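Local coordinates for phosphodiesterase (Pseudomonas aeruginosa, PDB 4G75), which is a colicin M-like bacteriocin, a magnesium-binding hydrolase that probably kills rival bacteria by cleaving the peptidoglycan precursor lipid II, at residues N167-F178 / F194-S204; R237-F245 / T273-G281. One frame throughout, in Å; residues are numbered along the deposited sequence.

Interaction 1: N167-F178 / F194-S204. With EDO (1,2-ethanediol), chain G; EDO (1,2-ethanediol), chain K.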
loop_
_atom_site.group_PDB
_atom_site.type_symbol
_atom_site.label_atom_id
_atom_site.label_comp_id
_atom_site.label_asym_id
_atom_site.label_seq_id
_atom_site.Cartn_x
_atom_site.Cartn_y
_atom_site.Cartn_z
ATOM N N ASN A 167 -0.541 -9.004 -6.744
ATOM C CA ASN A 167 -0.966 -10.331 -6.312
ATOM C C ASN A 167 -2.411 -10.635 -6.710
ATOM O O ASN A 167 -3.168 -11.234 -5.942
ATOM C CB ASN A 167 -0.789 -10.498 -4.802
ATOM C CG ASN A 167 -0.620 -11.947 -4.398
ATOM O OD1 ASN A 167 -0.145 -12.762 -5.185
ATOM N ND2 ASN A 167 -0.999 -12.273 -3.167
ATOM N N ILE A 168 -2.800 -10.214 -7.908
ATOM C CA ILE A 168 -4.121 -10.554 -8.412
ATOM C C ILE A 168 -4.055 -11.815 -9.275
ATOM O O ILE A 168 -2.991 -12.180 -9.771
ATOM C CB ILE A 168 -4.796 -9.389 -9.164
ATOM C CG1 ILE A 168 -3.943 -8.931 -10.352
ATOM C CG2 ILE A 168 -5.079 -8.230 -8.201
ATOM C CD1 ILE A 168 -4.681 -7.954 -11.278
ATOM N N LYS A 169 -5.196 -12.476 -9.425
ATOM C CA LYS A 169 -5.289 -13.731 -10.160
ATOM C C LYS A 169 -6.515 -13.718 -11.064
ATOM O O LYS A 169 -7.444 -14.507 -10.870
ATOM C CB LYS A 169 -5.416 -14.897 -9.177
ATOM C CG LYS A 169 -4.307 -14.992 -8.140
ATOM C CD LYS A 169 -3.045 -15.587 -8.744
ATOM C CE LYS A 169 -2.062 -16.038 -7.668
ATOM N NZ LYS A 169 -1.496 -14.904 -6.881
ATOM N N PRO A 170 -6.532 -12.821 -12.058
ATOM C CA PRO A 170 -7.743 -12.695 -12.874
ATOM C C PRO A 170 -8.041 -13.981 -13.634
ATOM O O PRO A 170 -7.134 -14.638 -14.154
ATOM C CB PRO A 170 -7.401 -11.560 -13.851
ATOM C CG PRO A 170 -6.211 -10.869 -13.250
ATOM C CD PRO A 170 -5.458 -11.929 -12.519
ATOM N N ASN A 171 -9.319 -14.338 -13.672
ATOM C CA ASN A 171 -9.778 -15.524 -14.377
ATOM C C ASN A 171 -10.446 -15.077 -15.670
ATOM O O ASN A 171 -11.619 -14.710 -15.681
ATOM C CB ASN A 171 -10.761 -16.288 -13.493
ATOM C CG ASN A 171 -11.152 -17.631 -14.070
ATOM O OD1 ASN A 171 -10.986 -17.879 -15.258
ATOM N ND2 ASN A 171 -11.685 -18.507 -13.218
ATOM N N VAL A 172 -9.684 -15.070 -16.757
ATOM C CA VAL A 172 -10.177 -14.535 -18.023
ATOM C C VAL A 172 -11.390 -15.310 -18.534
ATOM O O VAL A 172 -12.362 -14.725 -19.023
ATOM C CB VAL A 172 -9.069 -14.522 -19.091
ATOM C CG1 VAL A 172 -9.603 -13.974 -20.402
ATOM C CG2 VAL A 172 -7.883 -13.693 -18.607
ATOM N N LYS A 173 -11.340 -16.630 -18.405
ATOM C CA LYS A 173 -12.452 -17.464 -18.850
ATOM C C LYS A 173 -13.770 -17.126 -18.164
ATOM O O LYS A 173 -14.841 -17.381 -18.712
ATOM C CB LYS A 173 -12.129 -18.952 -18.665
ATOM C CG LYS A 173 -11.081 -19.460 -19.641
ATOM C CD LYS A 173 -11.005 -20.977 -19.638
ATOM C CE LYS A 173 -10.386 -21.486 -18.354
ATOM N NZ LYS A 173 -8.964 -21.063 -18.209
ATOM N N ALA A 174 -13.695 -16.545 -16.970
ATOM C CA ALA A 174 -14.899 -16.241 -16.203
ATOM C C ALA A 174 -15.422 -14.822 -16.448
ATOM O O ALA A 174 -16.503 -14.464 -15.980
ATOM C CB ALA A 174 -14.639 -16.463 -14.714
HETATM N N MSE A 175 -14.655 -14.017 -17.176
HETATM C CA MSE A 175 -15.075 -12.654 -17.478
HETATM C C MSE A 175 -16.187 -12.668 -18.514
HETATM O O MSE A 175 -16.020 -13.223 -19.593
HETATM C CB MSE A 175 -13.901 -11.836 -18.018
HETATM C CG MSE A 175 -12.782 -11.638 -17.032
HETATM SE SE MSE A 175 -11.296 -10.705 -17.885
HETATM C CE MSE A 175 -10.084 -10.649 -16.362
ATOM N N PRO A 176 -17.330 -12.054 -18.192
ATOM C CA PRO A 176 -18.415 -11.969 -19.172
ATOM C C PRO A 176 -17.978 -11.338 -20.496
ATOM O O PRO A 176 -18.465 -11.754 -21.545
ATOM C CB PRO A 176 -19.440 -11.083 -18.463
ATOM C CG PRO A 176 -19.245 -11.427 -17.021
ATOM C CD PRO A 176 -17.757 -11.601 -16.857
ATOM N N GLN A 177 -17.067 -10.368 -20.460
ATOM C CA GLN A 177 -16.622 -9.750 -21.706
ATOM C C GLN A 177 -15.869 -10.760 -22.555
ATOM O O GLN A 177 -16.044 -10.820 -23.772
ATOM C CB GLN A 177 -15.747 -8.529 -21.443
ATOM C CG GLN A 177 -16.495 -7.367 -20.829
ATOM C CD GLN A 177 -15.623 -6.143 -20.677
ATOM O OE1 GLN A 177 -15.182 -5.817 -19.576
ATOM N NE2 GLN A 177 -15.354 -5.463 -21.789
ATOM N N PHE A 178 -15.040 -11.568 -21.907
ATOM C CA PHE A 178 -14.331 -12.606 -22.642
ATOM C C PHE A 178 -15.282 -13.672 -23.172
ATOM O O PHE A 178 -15.177 -14.078 -24.326
ATOM C CB PHE A 178 -13.227 -13.249 -21.811
ATOM C CG PHE A 178 -12.453 -14.280 -22.572
ATOM C CD1 PHE A 178 -11.447 -13.898 -23.439
ATOM C CD2 PHE A 178 -12.762 -15.626 -22.457
ATOM C CE1 PHE A 178 -10.743 -14.837 -24.169
ATOM C CE2 PHE A 178 -12.065 -16.573 -23.184
ATOM C CZ PHE A 178 -11.049 -16.177 -24.041
ATOM N N PHE A 194 -10.084 -5.572 -24.935
ATOM C CA PHE A 194 -11.181 -5.000 -24.165
ATOM C C PHE A 194 -10.770 -4.562 -22.754
ATOM O O PHE A 194 -9.731 -4.971 -22.242
ATOM C CB PHE A 194 -12.392 -5.947 -24.132
ATOM C CG PHE A 194 -12.133 -7.270 -23.452
ATOM C CD1 PHE A 194 -12.330 -7.418 -22.090
ATOM C CD2 PHE A 194 -11.742 -8.378 -24.186
ATOM C CE1 PHE A 194 -12.108 -8.634 -21.467
ATOM C CE2 PHE A 194 -11.524 -9.600 -23.564
ATOM C CZ PHE A 194 -11.707 -9.723 -22.204
ATOM N N ASN A 195 -11.592 -3.707 -22.150
ATOM C CA ASN A 195 -11.338 -3.186 -20.807
ATOM C C ASN A 195 -12.327 -3.756 -19.811
ATOM O O ASN A 195 -13.504 -3.922 -20.126
ATOM C CB ASN A 195 -11.435 -1.654 -20.806
ATOM C CG ASN A 195 -10.527 -1.018 -21.820
ATOM O OD1 ASN A 195 -9.380 -1.427 -21.975
ATOM N ND2 ASN A 195 -11.039 -0.017 -22.540
ATOM N N VAL A 196 -11.854 -4.060 -18.611
ATOM C CA VAL A 196 -12.719 -4.617 -17.574
ATOM C C VAL A 196 -12.310 -4.110 -16.196
ATOM O O VAL A 196 -11.130 -4.133 -15.843
ATOM C CB VAL A 196 -12.720 -6.176 -17.563
ATOM C CG1 VAL A 196 -12.218 -6.730 -18.880
ATOM C CG2 VAL A 196 -11.908 -6.727 -16.396
ATOM N N PRO A 197 -13.289 -3.639 -15.414
ATOM C CA PRO A 197 -13.006 -3.245 -14.035
ATOM C C PRO A 197 -12.710 -4.491 -13.208
ATOM O O PRO A 197 -13.281 -5.561 -13.454
ATOM C CB PRO A 197 -14.313 -2.594 -13.570
ATOM C CG PRO A 197 -15.076 -2.288 -14.833
ATOM C CD PRO A 197 -14.676 -3.347 -15.805
ATOM N N TYR A 198 -11.820 -4.354 -12.233
ATOM C CA TYR A 198 -11.398 -5.493 -11.449
ATOM C C TYR A 198 -11.217 -5.078 -10.008
ATOM O O TYR A 198 -10.471 -4.141 -9.715
ATOM C CB TYR A 198 -10.095 -6.072 -12.003
ATOM C CG TYR A 198 -9.802 -7.470 -11.513
ATOM C CD1 TYR A 198 -10.300 -8.580 -12.186
ATOM C CD2 TYR A 198 -9.033 -7.679 -10.380
ATOM C CE1 TYR A 198 -10.034 -9.872 -11.739
ATOM C CE2 TYR A 198 -8.769 -8.961 -9.918
ATOM C CZ TYR A 198 -9.275 -10.051 -10.600
ATOM O OH TYR A 198 -9.004 -11.322 -10.147
ATOM N N ALA A 199 -11.916 -5.769 -9.117
ATOM C CA ALA A 199 -11.830 -5.478 -7.689
ATOM C C ALA A 199 -10.638 -6.224 -7.130
ATOM O O ALA A 199 -10.714 -7.430 -6.897
ATOM C CB ALA A 199 -13.107 -5.914 -6.985
ATOM N N THR A 200 -9.529 -5.522 -6.928
ATOM C CA THR A 200 -8.308 -6.206 -6.508
ATOM C C THR A 200 -8.439 -6.834 -5.116
ATOM O O THR A 200 -7.746 -7.798 -4.804
ATOM C CB THR A 200 -7.068 -5.289 -6.580
ATOM O OG1 THR A 200 -7.194 -4.219 -5.637
ATOM C CG2 THR A 200 -6.913 -4.711 -7.982
ATOM N N ALA A 201 -9.334 -6.299 -4.292
ATOM C CA ALA A 201 -9.526 -6.831 -2.935
ATOM C C ALA A 201 -10.008 -8.278 -2.940
ATOM O O ALA A 201 -9.851 -8.991 -1.946
ATOM C CB ALA A 201 -10.479 -5.950 -2.134
ATOM N N LYS A 202 -10.593 -8.719 -4.050
ATOM C CA LYS A 202 -10.994 -10.121 -4.160
ATOM C C LYS A 202 -9.785 -11.042 -4.013
ATOM O O LYS A 202 -9.906 -12.171 -3.536
ATOM C CB LYS A 202 -11.688 -10.399 -5.498
ATOM C CG LYS A 202 -13.207 -10.502 -5.420
ATOM C CD LYS A 202 -13.901 -9.246 -5.927
ATOM C CE LYS A 202 -15.399 -9.480 -6.091
ATOM N NZ LYS A 202 -16.034 -8.499 -7.019
ATOM N N ASP A 203 -8.619 -10.545 -4.416
ATOM C CA ASP A 203 -7.418 -11.363 -4.507
ATOM C C ASP A 203 -6.349 -10.998 -3.493
ATOM O O ASP A 203 -5.566 -11.844 -3.081
ATOM C CB ASP A 203 -6.788 -11.230 -5.899
ATOM C CG ASP A 203 -7.638 -11.838 -6.990
ATOM O OD1 ASP A 203 -8.543 -12.626 -6.663
ATOM O OD2 ASP A 203 -7.390 -11.529 -8.175
ATOM N N SER A 204 -6.301 -9.723 -3.124
ATOM C CA SER A 204 -5.140 -9.182 -2.425
ATOM C C SER A 204 -5.559 -8.068 -1.476
ATOM O O SER A 204 -6.043 -7.038 -1.928
ATOM C CB SER A 204 -4.154 -8.628 -3.462
ATOM O OG SER A 204 -3.120 -7.867 -2.855
HETATM C C1 EDO G . -13.966 -8.321 -9.529
HETATM O O1 EDO G . -14.023 -7.007 -10.091
HETATM C C2 EDO G . -12.529 -8.820 -9.545
HETATM O O2 EDO G . -12.537 -10.253 -9.529
HETATM C C1 EDO K . -12.293 -12.626 -13.399
HETATM O O1 EDO K . -11.426 -12.917 -12.299
HETATM C C2 EDO K . -13.688 -12.294 -12.885
HETATM O O2 EDO K . -13.694 -10.957 -12.371
HETATM O O HOH W 1 -0.756 -9.478 -1.456
HETATM O O HOH W 2 -3.531 -13.795 -4.733
HETATM O O HOH W 3 -9.485 -14.179 -8.691
#
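I168 and D203 bring the two backbones within 5.2 Å, CA to CA, at one end of the contact, while the chain from P170 on stands off from strand 194-199, with side chains and two ethanediol molecules between them. D203 OD2 takes the backbone N-H of K169 in a nearly straight bond (K169 N to D203 OD2 2.7 Å, 174°), met from above the carboxylate plane, and the Y198 hydroxyl donates to the same oxygen from the opposite face, on the syn side (Y198 OH to D203 OD2 2.6 Å). Y198 swings its ring away from its own N-H (chi1 -163°), which lays it against P170, whose CG sits over one face; an ethanediol covers the other. At the far end M175, a selenomethionine, sets SE at the edge of the F194 ring, 5.5 Å from its centroid, a Met-aromatic contact. Water 3 joins K169 O to D203 OD1. The loop leading into helix 176-184 thus packs on the end of strand 188-199, with T200 beside V211 of the magnesium site. Two donors on OD2 and a water on OD1 would favour a charged carboxylate and fix its rotation, so D203 holds both loop backbone and Y198 hydroxyl.

Interaction 2: R237-F245 / T273-G281. With MG (magnesium ion), chain B; EDO (1,2-ethanediol), chain C; EDO (1,2-ethanediol), chain J.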
loop_
_atom_site.group_PDB
_atom_site.type_symbol
_atom_site.label_atom_id
_atom_site.label_comp_id
_atom_site.label_asym_id
_atom_site.label_seq_id
_atom_site.Cartn_x
_atom_site.Cartn_y
_atom_site.Cartn_z
ATOM N N ARG A 237 -2.978 -6.079 -18.982
ATOM C CA ARG A 237 -2.327 -4.866 -18.513
ATOM C C ARG A 237 -3.304 -4.072 -17.656
ATOM O O ARG A 237 -4.448 -4.477 -17.476
ATOM C CB ARG A 237 -1.818 -4.031 -19.690
ATOM C CG ARG A 237 -0.910 -4.813 -20.629
ATOM C CD ARG A 237 0.030 -3.902 -21.405
ATOM N NE ARG A 237 -0.675 -3.085 -22.386
ATOM C CZ ARG A 237 -0.947 -3.485 -23.624
ATOM N NH1 ARG A 237 -0.583 -4.697 -24.022
ATOM N NH2 ARG A 237 -1.592 -2.678 -24.457
ATOM N N ALA A 238 -2.850 -2.945 -17.121
ATOM C CA ALA A 238 -3.709 -2.149 -16.260
ATOM C C ALA A 238 -3.494 -0.671 -16.503
ATOM O O ALA A 238 -2.358 -0.221 -16.677
ATOM C CB ALA A 238 -3.451 -2.477 -14.794
ATOM N N TYR A 239 -4.590 0.080 -16.481
ATOM C CA TYR A 239 -4.514 1.528 -16.613
ATOM C C TYR A 239 -4.097 2.205 -15.309
ATOM O O TYR A 239 -4.310 1.669 -14.215
ATOM C CB TYR A 239 -5.860 2.095 -17.075
ATOM C CG TYR A 239 -6.289 1.631 -18.452
ATOM C CD1 TYR A 239 -5.933 2.345 -19.590
ATOM C CD2 TYR A 239 -7.048 0.482 -18.611
ATOM C CE1 TYR A 239 -6.324 1.927 -20.851
ATOM C CE2 TYR A 239 -7.445 0.050 -19.875
ATOM C CZ TYR A 239 -7.077 0.778 -20.989
ATOM O OH TYR A 239 -7.472 0.366 -22.251
ATOM N N ASP A 240 -3.509 3.392 -15.429
ATOM C CA ASP A 240 -3.177 4.181 -14.251
ATOM C C ASP A 240 -4.422 4.379 -13.407
ATOM O O ASP A 240 -5.531 4.507 -13.932
ATOM C CB ASP A 240 -2.643 5.557 -14.635
ATOM C CG ASP A 240 -1.308 5.502 -15.332
ATOM O OD1 ASP A 240 -0.771 4.399 -15.541
ATOM O OD2 ASP A 240 -0.790 6.582 -15.680
ATOM N N ASP A 241 -4.230 4.454 -12.098
ATOM C CA ASP A 241 -5.346 4.589 -11.185
ATOM C C ASP A 241 -5.088 5.728 -10.208
ATOM O O ASP A 241 -4.051 5.771 -9.555
ATOM C CB ASP A 241 -5.543 3.278 -10.428
ATOM C CG ASP A 241 -6.956 3.106 -9.938
ATOM O OD1 ASP A 241 -7.834 2.795 -10.768
ATOM O OD2 ASP A 241 -7.187 3.284 -8.726
ATOM N N LEU A 242 -6.036 6.651 -10.104
ATOM C CA LEU A 242 -5.850 7.821 -9.248
ATOM C C LEU A 242 -5.954 7.490 -7.764
ATOM O O LEU A 242 -6.954 6.925 -7.319
ATOM C CB LEU A 242 -6.869 8.905 -9.611
ATOM C CG LEU A 242 -6.721 10.209 -8.834
ATOM C CD1 LEU A 242 -5.456 10.915 -9.277
ATOM C CD2 LEU A 242 -7.938 11.087 -9.051
ATOM N N TYR A 243 -4.920 7.828 -6.989
ATOM C CA TYR A 243 -5.019 7.679 -5.541
ATOM C C TYR A 243 -5.603 8.959 -4.968
ATOM O O TYR A 243 -4.963 10.010 -5.004
ATOM C CB TYR A 243 -3.662 7.400 -4.891
ATOM C CG TYR A 243 -3.777 7.041 -3.420
ATOM C CD1 TYR A 243 -3.711 5.723 -3.000
ATOM C CD2 TYR A 243 -3.987 8.023 -2.461
ATOM C CE1 TYR A 243 -3.827 5.393 -1.659
ATOM C CE2 TYR A 243 -4.097 7.706 -1.123
ATOM C CZ TYR A 243 -4.027 6.392 -0.728
ATOM O OH TYR A 243 -4.142 6.075 0.605
ATOM N N ASP A 244 -6.821 8.867 -4.449
ATOM C CA ASP A 244 -7.475 10.024 -3.848
ATOM C C ASP A 244 -8.052 9.684 -2.479
ATOM O O ASP A 244 -8.995 10.327 -2.017
ATOM C CB ASP A 244 -8.557 10.588 -4.781
ATOM C CG ASP A 244 -9.577 9.540 -5.217
ATOM O OD1 ASP A 244 -9.534 8.392 -4.729
ATOM O OD2 ASP A 244 -10.432 9.869 -6.067
ATOM N N PHE A 245 -7.473 8.667 -1.843
ATOM C CA PHE A 245 -7.911 8.199 -0.529
ATOM C C PHE A 245 -9.395 7.839 -0.543
ATOM O O PHE A 245 -10.161 8.244 0.326
ATOM C CB PHE A 245 -7.590 9.230 0.558
ATOM C CG PHE A 245 -7.532 8.647 1.947
ATOM C CD1 PHE A 245 -6.673 7.598 2.240
ATOM C CD2 PHE A 245 -8.345 9.142 2.956
ATOM C CE1 PHE A 245 -6.622 7.053 3.515
ATOM C CE2 PHE A 245 -8.296 8.604 4.229
ATOM C CZ PHE A 245 -7.435 7.565 4.512
ATOM N N THR A 273 -2.533 15.882 -1.674
ATOM C CA THR A 273 -3.183 15.940 -2.982
ATOM C C THR A 273 -3.174 14.566 -3.651
ATOM O O THR A 273 -2.244 13.782 -3.452
ATOM C CB THR A 273 -2.513 16.993 -3.890
ATOM O OG1 THR A 273 -3.390 17.336 -4.972
ATOM C CG2 THR A 273 -1.184 16.483 -4.433
ATOM N N PRO A 274 -4.220 14.260 -4.426
ATOM C CA PRO A 274 -4.239 12.976 -5.132
ATOM C C PRO A 274 -3.039 12.840 -6.063
ATOM O O PRO A 274 -2.441 13.837 -6.486
ATOM C CB PRO A 274 -5.535 13.046 -5.947
ATOM C CG PRO A 274 -6.401 14.001 -5.186
ATOM C CD PRO A 274 -5.448 15.040 -4.671
ATOM N N TYR A 275 -2.685 11.605 -6.387
ATOM C CA TYR A 275 -1.607 11.373 -7.341
ATOM C C TYR A 275 -1.900 10.098 -8.115
ATOM O O TYR A 275 -2.613 9.233 -7.621
ATOM C CB TYR A 275 -0.271 11.248 -6.619
ATOM C CG TYR A 275 -0.210 10.080 -5.667
ATOM C CD1 TYR A 275 0.350 8.865 -6.057
ATOM C CD2 TYR A 275 -0.721 10.187 -4.382
ATOM C CE1 TYR A 275 0.406 7.788 -5.182
ATOM C CE2 TYR A 275 -0.665 9.115 -3.496
ATOM C CZ TYR A 275 -0.097 7.925 -3.904
ATOM O OH TYR A 275 -0.051 6.872 -3.032
ATOM N N PRO A 276 -1.353 9.988 -9.337
ATOM C CA PRO A 276 -1.557 8.806 -10.179
ATOM C C PRO A 276 -0.717 7.627 -9.718
ATOM O O PRO A 276 0.456 7.797 -9.369
ATOM C CB PRO A 276 -1.044 9.246 -11.557
ATOM C CG PRO A 276 -0.472 10.601 -11.396
ATOM C CD PRO A 276 -0.461 10.978 -9.958
ATOM N N ILE A 277 -1.315 6.440 -9.711
ATOM C CA ILE A 277 -0.542 5.226 -9.514
ATOM C C ILE A 277 -0.502 4.487 -10.846
ATOM O O ILE A 277 -1.518 3.983 -11.325
ATOM C CB ILE A 277 -1.116 4.341 -8.388
ATOM C CG1 ILE A 277 -0.939 5.043 -7.035
ATOM C CG2 ILE A 277 -0.417 2.979 -8.358
ATOM C CD1 ILE A 277 -1.585 4.312 -5.862
ATOM N N GLY A 278 0.672 4.455 -11.456
ATOM C CA GLY A 278 0.864 3.642 -12.636
ATOM C C GLY A 278 0.914 2.189 -12.210
ATOM O O GLY A 278 1.410 1.861 -11.127
ATOM N N ILE A 279 0.397 1.312 -13.059
ATOM C CA ILE A 279 0.390 -0.114 -12.771
ATOM C C ILE A 279 1.014 -0.804 -13.970
ATOM O O ILE A 279 0.323 -1.426 -14.771
ATOM C CB ILE A 279 -1.036 -0.629 -12.512
ATOM C CG1 ILE A 279 -1.713 0.223 -11.430
ATOM C CG2 ILE A 279 -1.020 -2.112 -12.108
ATOM C CD1 ILE A 279 -3.181 -0.129 -11.192
ATOM N N PRO A 280 2.339 -0.664 -14.109
ATOM C CA PRO A 280 3.051 -1.077 -15.323
ATOM C C PRO A 280 3.238 -2.580 -15.426
ATOM O O PRO A 280 3.246 -3.287 -14.411
ATOM C CB PRO A 280 4.413 -0.392 -15.181
ATOM C CG PRO A 280 4.600 -0.215 -13.717
ATOM C CD PRO A 280 3.230 -0.028 -13.121
ATOM N N GLY A 281 3.390 -3.058 -16.655
ATOM C CA GLY A 281 3.743 -4.449 -16.883
ATOM C C GLY A 281 2.570 -5.257 -17.384
ATOM O O GLY A 281 1.456 -4.741 -17.543
HETATM MG MG MG B . -9.168 2.335 -7.597
HETATM C C1 EDO C . -3.481 -0.097 -20.645
HETATM O O1 EDO C . -3.394 0.320 -22.011
HETATM C C2 EDO C . -2.106 0.085 -20.015
HETATM O O2 EDO C . -1.157 -0.645 -20.801
HETATM C C1 EDO J . 7.481 -4.297 -15.544
HETATM O O1 EDO J . 7.082 -5.532 -16.144
HETATM C C2 EDO J . 6.297 -3.715 -14.785
HETATM O O2 EDO J . 5.734 -4.722 -13.939
HETATM O O HOH W 4 0.076 -2.446 -17.296
HETATM O O HOH W 5 -0.636 1.698 -15.781
HETATM O O HOH W 6 -10.773 3.969 -8.719
HETATM O O HOH W 7 -8.979 3.997 -5.694
#
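D241 and I277, then Y243 and Y275, form antiparallel hydrogen-bonded pairs, with L242 and P276 as the non-hydrogen-bonded pair between them. D241 N reaches I277 O at 2.9 Å and Y243 N reaches Y275 O at 2.8 Å, each returned by the partner's N-H. On the R237 side of D240 direct backbone bonds give way to water: water 5 donates to A238 O and D240 OD1 and accepts from I279 N.

The apolar contacts fall mostly on the face bearing Y243, Y275 and I277. The two tyrosines run alongside each other in the same direction, their rings 18° from parallel but slid apart, centroids 5.2 Å from each other. That offset puts Y243 CB over the Y275 ring, 3.9 Å from its centroid, as a CH-pi contact, and brings Y275 OH over the Y243 ring; the hydroxyl itself bonds to A147 O. I277 CD1 packs against Y243 CD1 at 3.8 Å. Where the strands separate, A238 CB meets I279 CG2 at 3.6 Å.

The metal contact is made by D241. At chi1 -155° its carboxylate is led away from 273-281 to the magnesium ion, which OD2 binds at 2.5 Å, alongside waters 6 and 7 and the carbonyls of V211 and E213. Pairing with I277 through both backbone N and O thus fixes the main chain of the one residue supplying a carboxylate oxygen to the site.

Overall arrangement
Along the chain, interaction 1 comes first: 167-178 runs into helix 176-184, the chain turns back as strand 188-199, and 194-204 closes this short loop. Strands 213-224 and 229-243 follow antiparallel, then interaction 2 closes a longer loop carrying helix 255-264 when 273-281 returns to 237-245. The loops are in series, neither nested nor crossed, and their centres lie about 17 Å apart. Both reach the same mixed sheet, where strand 213-224 separates 188-199 from 229-243, yet N195 and Y239 touch directly, N195 OD1 to Y239 OH 2.6 Å, a probable hydrogen bond. Near the magnesium ion, T200 of interaction 1 packs on V211, which binds the ion together with D241.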